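Local coordinates for MccB protein (Escherichia coli, PDB 6OM4) that uses ATP to join an adenylate to the ribosomally made peptide MccA through a phosphoramidate linkage, in the biosynthesis of the Trojan horse antibiotic microcin C7, at residues A[216-219]-A[220-224]; A[196-199]-A[200-203]; A[30-33]-A[34-37]; A[67-70]-A[71-75]. All coordinates share one frame; numbering follows the deposited sequence.

All four contacts are local turns of the chain, and they fall into two pairs on opposite sides of its centre. Interactions 3 and 4 come first in sequence and lie on helices 32-43 and 62-74, whose side chains pack together, the centres of the two contacts about 13 Å apart. Interactions 2 and 1 follow, inside the ThiF-type domain, with centres about 11 Å apart: the 3-10 segment at 197-202 rests on helix 219-230, where the backbone oxygen of Trp222 meets Tyr197 and Leu200. The two pairs are remote, interactions 2 and 3 being about 61 Å apart between centres. The N-terminal pair therefore lies far from the nucleotide pocket, which Leu219 of interaction 1 helps to line.

Interaction 1. Residues A[216-219]-A[220-224]; sequences PFNL and INWVN
Trp222 lies back against Pro216, Asn218 and Leu219, the residues that lead the chain into its helix. The backbone bonds set the frame. Trp222 N donates to Asn218 O at 3.1 Å, and Val223 N donates to Leu219 O at 2.8 Å; both are i to i+4 bonds of the first helical turn. A type I beta turn from Pro216 to Leu219, entered through a cis peptide, precedes them. One water serves the same junction, accepting from Ile220 N at 3.1 Å while donating to Pro216 O, and so provides a partner for an amide at the helix start. Asn218 O also lies over one face of the Trp222 ring, near the rim.

Among the polar side chains, Asn218 holds the N-cap position without making a capping bond. Its CG sits between the backbone N and carbonyl carbon (chi1 61°), which brings the amide beside the indole, ND2 lying 3.6 Å from Trp222 NE1 with the two planes 52° apart. Asn221 gives its ND2 to Glu259.

The apolar contacts centre on the indole. Pro216 CG makes an off-centre CH-pi contact, 4.2 Å from the centroid of the six-membered ring of Trp222. Leu219 CD1 touches two neighbours, at 3.9 Å from both Trp222 CE3 and Val223 CG2.

Leu219 also touches the bound phosphoramidate analogue of AMP, so the start of helix 219-230 forms part of the nucleotide pocket. Phe217 packs edge-to-face with Tyr268, and the loop carrying the turn follows strand 208-211 of the mixed sheet.

Interaction 2. Residues A[196-199]-A[200-203]; sequences DYTD and LHKV
Leu200 N, His201 N and Lys202 N donate in turn to Tyr197 O, Thr198 O and Asp199 O, three successive i to i+3 bonds. This is a short 3-10 helix, placed between strands 186-191 and 208-211 of the Rossmann-type domain. The first of the bonds, Leu200 N to Tyr197 O, measures 3.1 Å, and Lys202 N to Asp199 O is 3.0 Å.

Asp199 and Lys202 run side by side on one flank. The lysine chain turns about its CB-CG bond (chi2 106°), which carries CD to within 3.4 Å of Asp199 O and brings NZ round to the carboxylate. The resulting salt bridge is long, Lys202 NZ to Asp199 OD1 being 3.6 Å, while OD2 takes weak bonds from the amides of Asn195 and Asp196.

On another side the Tyr197 ring and Leu200 both pack on helix 219-230, where each touches Tyr226. Leu200 also reaches Ile194, an ATP-site residue, and Trp209 of strand 208-211, tying the segment to the sheet.

The His201 ring stacks edge-to-face with Tyr226, and its CD2 meets Thr198 O near the imidazole plane at 3.1 Å.

Interaction 3. Residues A[30-33]-A[34-37]; sequences ENLV and LWEN
Leu34 meets Asn31 at the N-terminus of helix 32-43, an asparagine N-cap. Leu34 N donates to Asn31 OD1 at 3.0 Å, nearly straight at hydrogen but from well above the amide plane. With chi1 of -179° the Asn31 amide is carried round beside its own carbonyl carbon, within reach of the first turn, and CG lies 3.6 Å from Leu34 CB. The leucine end continues to Val29, Asn67 and Cys68.

Trp35 follows, its N bound to Asn31 O at 2.9 Å, so that the cap residue holds two amides, one by side chain and one by backbone. The indole and Leu32 lie alongside each other and point the same way, with Leu32 CD2 3.5 Å from Trp35 CE3. Trp35 and Leu32 both touch Arg13 of strand 11-14, and Trp35 NE1 makes a weak bond to Leu19 O.

Glu36 N donates to Leu32 O at 3.0 Å; its side chain extends along the exposed surface, starting with CG at 3.2 Å from the same oxygen.

Asn37 N completes the turn on Val33 O at 3.1 Å, and the Asn37 side chain passes beside that oxygen, CB and CG both 3.6 Å from Val33 O.

Interaction 4. Residues A[67-70]-A[71-75]; sequences NCFR and FLKEN
Arg70 and Glu74, one helical turn apart, form a salt bridge along the surface of helix 62-74. Arg70 NH2 donates to Glu74 OE2 at 2.9 Å with a bent geometry (130° at hydrogen), meeting the oxygen from above the carboxylate plane; the two flat groups are 39° apart. Glu74 CG lies between its backbone N and carbonyl carbon (chi1 76°), which turns the carboxylate back toward the arginine. The far side of the guanidinium is less certain, since NH1 is modelled implausibly close to Asn67.

The aliphatic contact is that of Lys73 with Phe69. Lys73 CG stands over one face of the phenyl ring, 4.0 Å from its centroid, in a CH-pi contact. The next carbon, Lys73 CD, is modelled 3.1 Å from Phe69 CE2, closer than usual and so doubtful in detail.

Backbone bonds of the i to i+4 kind join the segments throughout, among them Leu72 N to Cys68 O at 2.9 Å and Glu74 N to Arg70 O. At Asn75 the backbone bond to Phe71 O is weak (N to O 3.5 Å), and the side chain supplements it: Asn75 ND2 donates to Phe71 O at 2.9 Å and lies above the centre of the Phe71 ring.

The pattern is that of an amphipathic helix. Phe69 and Leu72 turn inward onto Ile78 of strand 78-80 and Cys68 onto helix 32-43, while the Arg70-Glu74 pair borders solvent in this N-terminal part of the protein.

Interaction 1. Residues A[216-219]-A[220-224]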
loop_
_atom_site.group_PDB
_atom_site.type_symbol
_atom_site.label_atom_id
_atom_site.label_comp_id
_atom_site.label_asym_id
_atom_site.label_seq_id
_atom_site.Cartn_x
_atom_site.Cartn_y
_atom_site.Cartn_z
ATOM N N PRO A 216 -20.565 9.551 -7.921
ATOM C CA PRO A 216 -20.482 9.755 -9.353
ATOM C C PRO A 216 -19.041 9.846 -9.868
ATOM O O PRO A 216 -18.119 9.662 -9.100
ATOM C CB PRO A 216 -21.155 11.119 -9.564
ATOM C CG PRO A 216 -20.855 11.841 -8.281
ATOM C CD PRO A 216 -21.061 10.763 -7.240
ATOM N N PHE A 217 -18.879 10.117 -11.162
ATOM C CA PHE A 217 -17.580 10.226 -11.778
ATOM C C PHE A 217 -16.755 11.287 -11.039
ATOM O O PHE A 217 -15.540 11.197 -11.058
ATOM C CB PHE A 217 -17.656 10.596 -13.257
ATOM C CG PHE A 217 -17.751 9.457 -14.253
ATOM C CD1 PHE A 217 -18.193 8.188 -13.889
ATOM C CD2 PHE A 217 -17.412 9.678 -15.587
ATOM C CE1 PHE A 217 -18.290 7.160 -14.822
ATOM C CE2 PHE A 217 -17.537 8.663 -16.527
ATOM C CZ PHE A 217 -17.958 7.400 -16.140
ATOM N N ASN A 218 -17.398 12.283 -10.425
ATOM C CA ASN A 218 -16.635 13.377 -9.771
ATOM C C ASN A 218 -16.585 13.190 -8.251
ATOM O O ASN A 218 -16.247 14.113 -7.535
ATOM C CB ASN A 218 -17.124 14.762 -10.214
ATOM C CG ASN A 218 -18.572 15.013 -9.852
ATOM O OD1 ASN A 218 -19.346 14.075 -9.672
ATOM N ND2 ASN A 218 -18.946 16.273 -9.694
ATOM N N LEU A 219 -16.854 11.984 -7.743
ATOM C CA LEU A 219 -16.727 11.773 -6.304
ATOM C C LEU A 219 -15.282 12.055 -5.892
ATOM O O LEU A 219 -15.018 12.640 -4.845
ATOM C CB LEU A 219 -17.090 10.334 -5.964
ATOM C CG LEU A 219 -16.869 9.919 -4.522
ATOM C CD1 LEU A 219 -17.683 10.733 -3.550
ATOM C CD2 LEU A 219 -17.190 8.454 -4.364
ATOM N N ILE A 220 -14.343 11.593 -6.713
ATOM C CA ILE A 220 -12.938 11.767 -6.370
ATOM C C ILE A 220 -12.657 13.272 -6.225
ATOM O O ILE A 220 -11.919 13.703 -5.326
ATOM C CB ILE A 220 -11.998 11.091 -7.382
ATOM C CG1 ILE A 220 -10.537 11.247 -6.961
ATOM C CG2 ILE A 220 -12.223 11.567 -8.811
ATOM C CD1 ILE A 220 -10.250 10.725 -5.563
ATOM N N ASN A 221 -13.270 14.079 -7.082
ATOM C CA ASN A 221 -13.069 15.564 -7.002
ATOM C C ASN A 221 -13.627 16.125 -5.692
ATOM O O ASN A 221 -12.970 16.969 -5.032
ATOM C CB ASN A 221 -13.635 16.266 -8.229
ATOM C CG ASN A 221 -13.044 15.738 -9.509
ATOM O OD1 ASN A 221 -13.609 14.816 -10.104
ATOM N ND2 ASN A 221 -11.885 16.262 -9.884
ATOM N N TRP A 222 -14.810 15.641 -5.291
ATOM C CA TRP A 222 -15.400 16.026 -4.031
ATOM C C TRP A 222 -14.486 15.635 -2.866
ATOM O O TRP A 222 -14.289 16.409 -1.904
ATOM C CB TRP A 222 -16.749 15.355 -3.813
ATOM C CG TRP A 222 -17.831 15.794 -4.731
ATOM C CD1 TRP A 222 -17.849 16.889 -5.547
ATOM C CD2 TRP A 222 -19.113 15.154 -4.860
ATOM N NE1 TRP A 222 -19.076 16.978 -6.161
ATOM C CE2 TRP A 222 -19.836 15.892 -5.813
ATOM C CE3 TRP A 222 -19.696 14.015 -4.284
ATOM C CZ2 TRP A 222 -21.141 15.542 -6.180
ATOM C CZ3 TRP A 222 -20.964 13.646 -4.684
ATOM C CH2 TRP A 222 -21.678 14.413 -5.610
ATOM N N VAL A 223 -14.049 14.366 -2.890
ATOM C CA VAL A 223 -13.226 13.839 -1.774
ATOM C C VAL A 223 -11.944 14.670 -1.642
ATOM O O VAL A 223 -11.536 15.049 -0.587
ATOM C CB VAL A 223 -12.929 12.342 -1.989
ATOM C CG1 VAL A 223 -11.921 11.857 -0.964
ATOM C CG2 VAL A 223 -14.194 11.500 -1.943
ATOM N N ASN A 224 -11.312 14.926 -2.773
ATOM C CA ASN A 224 -10.089 15.654 -2.842
ATOM C C ASN A 224 -10.291 17.028 -2.184
ATOM O O ASN A 224 -9.530 17.415 -1.299
ATOM C CB ASN A 224 -9.627 15.758 -4.288
ATOM C CG ASN A 224 -8.363 16.579 -4.441
ATOM O OD1 ASN A 224 -8.382 17.738 -4.899
ATOM N ND2 ASN A 224 -7.279 16.008 -3.994
HETATM O O HOH W 1 -15.000 9.270 -8.610
HETATM O O HOH W 2 -13.742 13.284 -12.041
#

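Interaction 2. Residues A[196-199]-A[200-203]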
loop_
_atom_site.group_PDB
_atom_site.type_symbol
_atom_site.label_atom_id
_atom_site.label_comp_id
_atom_site.label_asym_id
_atom_site.label_seq_id
_atom_site.Cartn_x
_atom_site.Cartn_y
_atom_site.Cartn_z
ATOM N N ASP A 196 -23.953 13.594 -2.486
ATOM C CA ASP A 196 -23.694 15.014 -2.566
ATOM C C ASP A 196 -22.414 15.307 -1.793
ATOM O O ASP A 196 -22.095 14.608 -0.846
ATOM C CB ASP A 196 -24.839 15.849 -1.988
ATOM C CG ASP A 196 -25.993 16.086 -2.967
ATOM O OD1 ASP A 196 -25.784 16.826 -4.004
ATOM O OD2 ASP A 196 -27.084 15.503 -2.718
ATOM N N TYR A 197 -21.746 16.400 -2.156
ATOM C CA TYR A 197 -20.526 16.820 -1.502
ATOM C C TYR A 197 -20.675 16.878 0.020
ATOM O O TYR A 197 -19.768 16.482 0.778
ATOM C CB TYR A 197 -20.064 18.173 -2.036
ATOM C CG TYR A 197 -18.880 18.703 -1.293
ATOM C CD1 TYR A 197 -19.026 19.487 -0.157
ATOM C CD2 TYR A 197 -17.594 18.410 -1.719
ATOM C CE1 TYR A 197 -17.924 19.967 0.527
ATOM C CE2 TYR A 197 -16.491 18.912 -1.069
ATOM C CZ TYR A 197 -16.647 19.662 0.078
ATOM O OH TYR A 197 -15.526 20.089 0.746
ATOM N N THR A 198 -21.814 17.395 0.476
ATOM C CA THR A 198 -22.069 17.666 1.872
ATOM C C THR A 198 -22.122 16.387 2.731
ATOM O O THR A 198 -21.829 16.414 3.921
ATOM C CB THR A 198 -23.362 18.496 1.990
ATOM O OG1 THR A 198 -23.275 19.115 3.270
ATOM C CG2 THR A 198 -24.630 17.686 1.861
ATOM N N ASP A 199 -22.420 15.239 2.130
ATOM C CA ASP A 199 -22.416 13.977 2.854
ATOM C C ASP A 199 -21.018 13.597 3.394
ATOM O O ASP A 199 -20.922 12.784 4.273
ATOM C CB ASP A 199 -22.978 12.862 1.972
ATOM C CG ASP A 199 -24.465 13.050 1.686
ATOM O OD1 ASP A 199 -25.138 13.673 2.511
ATOM O OD2 ASP A 199 -24.917 12.606 0.617
ATOM N N LEU A 200 -19.941 14.178 2.854
ATOM C CA LEU A 200 -18.571 13.881 3.335
ATOM C C LEU A 200 -18.349 14.358 4.773
ATOM O O LEU A 200 -17.501 13.803 5.470
ATOM C CB LEU A 200 -17.553 14.484 2.372
ATOM C CG LEU A 200 -17.455 13.750 1.044
ATOM C CD1 LEU A 200 -16.725 14.583 -0.000
ATOM C CD2 LEU A 200 -16.761 12.399 1.222
ATOM N N HIS A 201 -19.187 15.295 5.249
ATOM C CA HIS A 201 -19.165 15.690 6.651
ATOM C C HIS A 201 -19.523 14.522 7.584
ATOM O O HIS A 201 -19.235 14.623 8.776
ATOM C CB HIS A 201 -20.093 16.908 6.899
ATOM C CG HIS A 201 -19.630 18.134 6.186
ATOM N ND1 HIS A 201 -18.498 18.824 6.570
ATOM C CD2 HIS A 201 -20.106 18.771 5.094
ATOM C CE1 HIS A 201 -18.294 19.820 5.735
ATOM N NE2 HIS A 201 -19.265 19.826 4.835
ATOM N N LYS A 202 -20.175 13.465 7.069
ATOM C CA LYS A 202 -20.588 12.316 7.874
ATOM C C LYS A 202 -19.456 11.283 7.990
ATOM O O LYS A 202 -19.596 10.270 8.691
ATOM C CB LYS A 202 -21.821 11.622 7.280
ATOM C CG LYS A 202 -23.140 12.367 7.461
ATOM C CD LYS A 202 -23.655 13.025 6.201
ATOM C CE LYS A 202 -25.116 13.428 6.257
ATOM N NZ LYS A 202 -25.998 12.344 5.775
ATOM N N VAL A 203 -18.349 11.493 7.268
ATOM C CA VAL A 203 -17.248 10.541 7.274
ATOM C C VAL A 203 -16.244 10.945 8.348
ATOM O O VAL A 203 -15.713 12.061 8.312
ATOM C CB VAL A 203 -16.588 10.460 5.887
ATOM C CG1 VAL A 203 -15.402 9.516 5.905
ATOM C CG2 VAL A 203 -17.573 10.061 4.797
#

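Interaction 3. Residues A[30-33]-A[34-37]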
loop_
_atom_site.group_PDB
_atom_site.type_symbol
_atom_site.label_atom_id
_atom_site.label_comp_id
_atom_site.label_asym_id
_atom_site.label_seq_id
_atom_site.Cartn_x
_atom_site.Cartn_y
_atom_site.Cartn_z
ATOM N N GLU A 30 30.690 -9.945 -7.987
ATOM C CA GLU A 30 31.395 -10.621 -9.067
ATOM C C GLU A 30 32.681 -11.259 -8.529
ATOM O O GLU A 30 33.121 -12.329 -9.002
ATOM C CB GLU A 30 31.656 -9.620 -10.196
ATOM C CG GLU A 30 32.815 -9.979 -11.121
ATOM C CD GLU A 30 32.574 -11.115 -12.096
ATOM O OE1 GLU A 30 31.543 -11.800 -11.946
ATOM O OE2 GLU A 30 33.428 -11.317 -13.004
ATOM N N ASN A 31 33.301 -10.575 -7.562
ATOM C CA ASN A 31 34.540 -10.985 -6.925
ATOM C C ASN A 31 34.257 -12.189 -6.017
ATOM O O ASN A 31 33.702 -12.037 -4.925
ATOM C CB ASN A 31 35.092 -9.768 -6.188
ATOM C CG ASN A 31 36.407 -9.935 -5.459
ATOM O OD1 ASN A 31 36.780 -11.019 -5.007
ATOM N ND2 ASN A 31 37.047 -8.802 -5.231
ATOM N N LEU A 32 34.652 -13.384 -6.451
ATOM C CA LEU A 32 34.364 -14.615 -5.707
ATOM C C LEU A 32 34.983 -14.592 -4.323
ATOM O O LEU A 32 34.425 -15.131 -3.361
ATOM C CB LEU A 32 34.929 -15.828 -6.441
ATOM C CG LEU A 32 33.918 -16.718 -7.126
ATOM C CD1 LEU A 32 34.629 -17.916 -7.744
ATOM C CD2 LEU A 32 32.811 -17.148 -6.161
ATOM N N VAL A 33 36.188 -14.045 -4.233
ATOM C CA VAL A 33 36.871 -14.066 -2.968
ATOM C C VAL A 33 36.110 -13.219 -1.948
ATOM O O VAL A 33 36.028 -13.590 -0.772
ATOM C CB VAL A 33 38.312 -13.576 -3.143
ATOM C CG1 VAL A 33 39.030 -13.373 -1.828
ATOM C CG2 VAL A 33 39.065 -14.546 -4.023
ATOM N N LEU A 34 35.632 -12.060 -2.400
ATOM C CA LEU A 34 34.843 -11.163 -1.596
ATOM C C LEU A 34 33.528 -11.848 -1.199
ATOM O O LEU A 34 33.137 -11.780 -0.033
ATOM C CB LEU A 34 34.601 -9.853 -2.356
ATOM C CG LEU A 34 33.710 -8.844 -1.643
ATOM C CD1 LEU A 34 34.254 -8.520 -0.259
ATOM C CD2 LEU A 34 33.532 -7.569 -2.471
ATOM N N TRP A 35 32.866 -12.505 -2.158
ATOM C CA TRP A 35 31.585 -13.223 -1.867
ATOM C C TRP A 35 31.799 -14.265 -0.752
ATOM O O TRP A 35 31.003 -14.368 0.192
ATOM C CB TRP A 35 31.047 -13.841 -3.177
ATOM C CG TRP A 35 29.805 -14.669 -3.034
ATOM C CD1 TRP A 35 28.525 -14.238 -2.815
ATOM C CD2 TRP A 35 29.746 -16.092 -3.125
ATOM N NE1 TRP A 35 27.677 -15.311 -2.752
ATOM C CE2 TRP A 35 28.393 -16.456 -2.969
ATOM C CE3 TRP A 35 30.705 -17.092 -3.319
ATOM C CZ2 TRP A 35 27.988 -17.786 -3.029
ATOM C CZ3 TRP A 35 30.299 -18.406 -3.401
ATOM C CH2 TRP A 35 28.956 -18.742 -3.225
ATOM N N GLU A 36 32.903 -15.010 -0.828
ATOM C CA GLU A 36 33.232 -16.045 0.161
ATOM C C GLU A 36 33.441 -15.382 1.518
ATOM O O GLU A 36 33.013 -15.908 2.544
ATOM C CB GLU A 36 34.461 -16.844 -0.307
ATOM C CG GLU A 36 34.172 -17.701 -1.530
ATOM C CD GLU A 36 35.370 -18.490 -2.069
ATOM O OE1 GLU A 36 36.501 -18.245 -1.563
ATOM O OE2 GLU A 36 35.191 -19.310 -3.038
ATOM N N ASN A 37 34.129 -14.243 1.536
ATOM C CA ASN A 37 34.386 -13.546 2.790
ATOM C C ASN A 37 33.101 -12.940 3.373
ATOM O O ASN A 37 32.932 -12.891 4.600
ATOM C CB ASN A 37 35.465 -12.476 2.643
ATOM C CG ASN A 37 36.874 -13.051 2.636
ATOM O OD1 ASN A 37 37.123 -14.200 3.083
ATOM N ND2 ASN A 37 37.797 -12.253 2.144
#

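Interaction 4. Residues A[67-70]-A[71-75]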
loop_
_atom_site.group_PDB
_atom_site.type_symbol
_atom_site.label_atom_id
_atom_site.label_comp_id
_atom_site.label_asym_id
_atom_site.label_seq_id
_atom_site.Cartn_x
_atom_site.Cartn_y
_atom_site.Cartn_z
ATOM N N ASN A 67 35.078 -4.503 5.696
ATOM C CA ASN A 67 34.427 -4.306 4.428
ATOM C C ASN A 67 33.146 -5.163 4.363
ATOM O O ASN A 67 32.080 -4.613 4.005
ATOM C CB ASN A 67 35.420 -4.604 3.307
ATOM C CG ASN A 67 34.884 -4.462 1.906
ATOM O OD1 ASN A 67 35.212 -5.291 1.031
ATOM N ND2 ASN A 67 34.169 -3.373 1.660
ATOM N N CYS A 68 33.242 -6.435 4.730
ATOM C CA CYS A 68 32.094 -7.357 4.645
ATOM C C CYS A 68 31.011 -6.928 5.634
ATOM O O CYS A 68 29.836 -6.911 5.329
ATOM C CB CYS A 68 32.499 -8.805 4.867
ATOM S SG CYS A 68 33.607 -9.424 3.579
ATOM N N PHE A 69 31.415 -6.535 6.838
ATOM C CA PHE A 69 30.443 -6.139 7.826
ATOM C C PHE A 69 29.662 -4.893 7.346
ATOM O O PHE A 69 28.452 -4.822 7.493
ATOM C CB PHE A 69 31.169 -5.940 9.151
ATOM C CG PHE A 69 30.285 -5.509 10.291
ATOM C CD1 PHE A 69 29.612 -6.441 11.050
ATOM C CD2 PHE A 69 30.166 -4.173 10.599
ATOM C CE1 PHE A 69 28.808 -6.030 12.103
ATOM C CE2 PHE A 69 29.384 -3.768 11.664
ATOM C CZ PHE A 69 28.667 -4.700 12.375
ATOM N N ARG A 70 30.373 -3.887 6.803
ATOM C CA ARG A 70 29.760 -2.655 6.246
ATOM C C ARG A 70 28.746 -3.032 5.150
ATOM O O ARG A 70 27.626 -2.499 5.085
ATOM C CB ARG A 70 30.837 -1.699 5.716
ATOM C CG ARG A 70 30.343 -0.362 5.146
ATOM C CD ARG A 70 30.171 -0.299 3.633
ATOM N NE ARG A 70 31.316 -0.874 2.970
ATOM C CZ ARG A 70 31.310 -1.579 1.856
ATOM N NH1 ARG A 70 32.469 -1.865 1.300
ATOM N NH2 ARG A 70 30.192 -2.005 1.301
ATOM N N PHE A 71 29.145 -3.944 4.284
ATOM C CA PHE A 71 28.317 -4.429 3.196
ATOM C C PHE A 71 27.019 -5.057 3.734
ATOM O O PHE A 71 25.930 -4.762 3.248
ATOM C CB PHE A 71 29.117 -5.416 2.346
ATOM C CG PHE A 71 28.324 -6.196 1.326
ATOM C CD1 PHE A 71 27.590 -7.311 1.700
ATOM C CD2 PHE A 71 28.337 -5.819 -0.004
ATOM C CE1 PHE A 71 26.827 -8.011 0.776
ATOM C CE2 PHE A 71 27.613 -6.542 -0.944
ATOM C CZ PHE A 71 26.864 -7.634 -0.553
ATOM N N LEU A 72 27.142 -5.963 4.701
ATOM C CA LEU A 72 25.956 -6.612 5.286
ATOM C C LEU A 72 25.058 -5.594 5.998
ATOM O O LEU A 72 23.837 -5.668 5.916
ATOM C CB LEU A 72 26.421 -7.724 6.220
ATOM C CG LEU A 72 27.056 -8.919 5.508
ATOM C CD1 LEU A 72 27.763 -9.837 6.498
ATOM C CD2 LEU A 72 25.991 -9.706 4.788
ATOM N N LYS A 73 25.650 -4.648 6.728
ATOM C CA LYS A 73 24.917 -3.635 7.447
ATOM C C LYS A 73 24.148 -2.697 6.513
ATOM O O LYS A 73 22.998 -2.327 6.806
ATOM C CB LYS A 73 25.875 -2.750 8.256
ATOM C CG LYS A 73 26.366 -3.291 9.583
ATOM C CD LYS A 73 27.018 -2.162 10.400
ATOM C CE LYS A 73 26.109 -1.601 11.466
ATOM N NZ LYS A 73 24.721 -1.462 10.975
ATOM N N GLU A 74 24.807 -2.202 5.454
ATOM C CA GLU A 74 24.206 -1.146 4.626
ATOM C C GLU A 74 23.030 -1.704 3.813
ATOM O O GLU A 74 22.220 -0.933 3.310
ATOM C CB GLU A 74 25.279 -0.484 3.761
ATOM C CG GLU A 74 25.707 -1.323 2.571
ATOM C CD GLU A 74 26.906 -0.783 1.805
ATOM O OE1 GLU A 74 27.411 0.296 2.178
ATOM O OE2 GLU A 74 27.370 -1.483 0.847
ATOM N N ASN A 75 22.944 -3.030 3.697
ATOM C CA ASN A 75 21.802 -3.686 3.053
ATOM C C ASN A 75 20.776 -4.214 4.080
ATOM O O ASN A 75 19.820 -4.863 3.679
ATOM C CB ASN A 75 22.310 -4.783 2.125
ATOM C CG ASN A 75 23.043 -4.207 0.933
ATOM O OD1 ASN A 75 22.429 -3.592 0.066
ATOM N ND2 ASN A 75 24.338 -4.399 0.889
#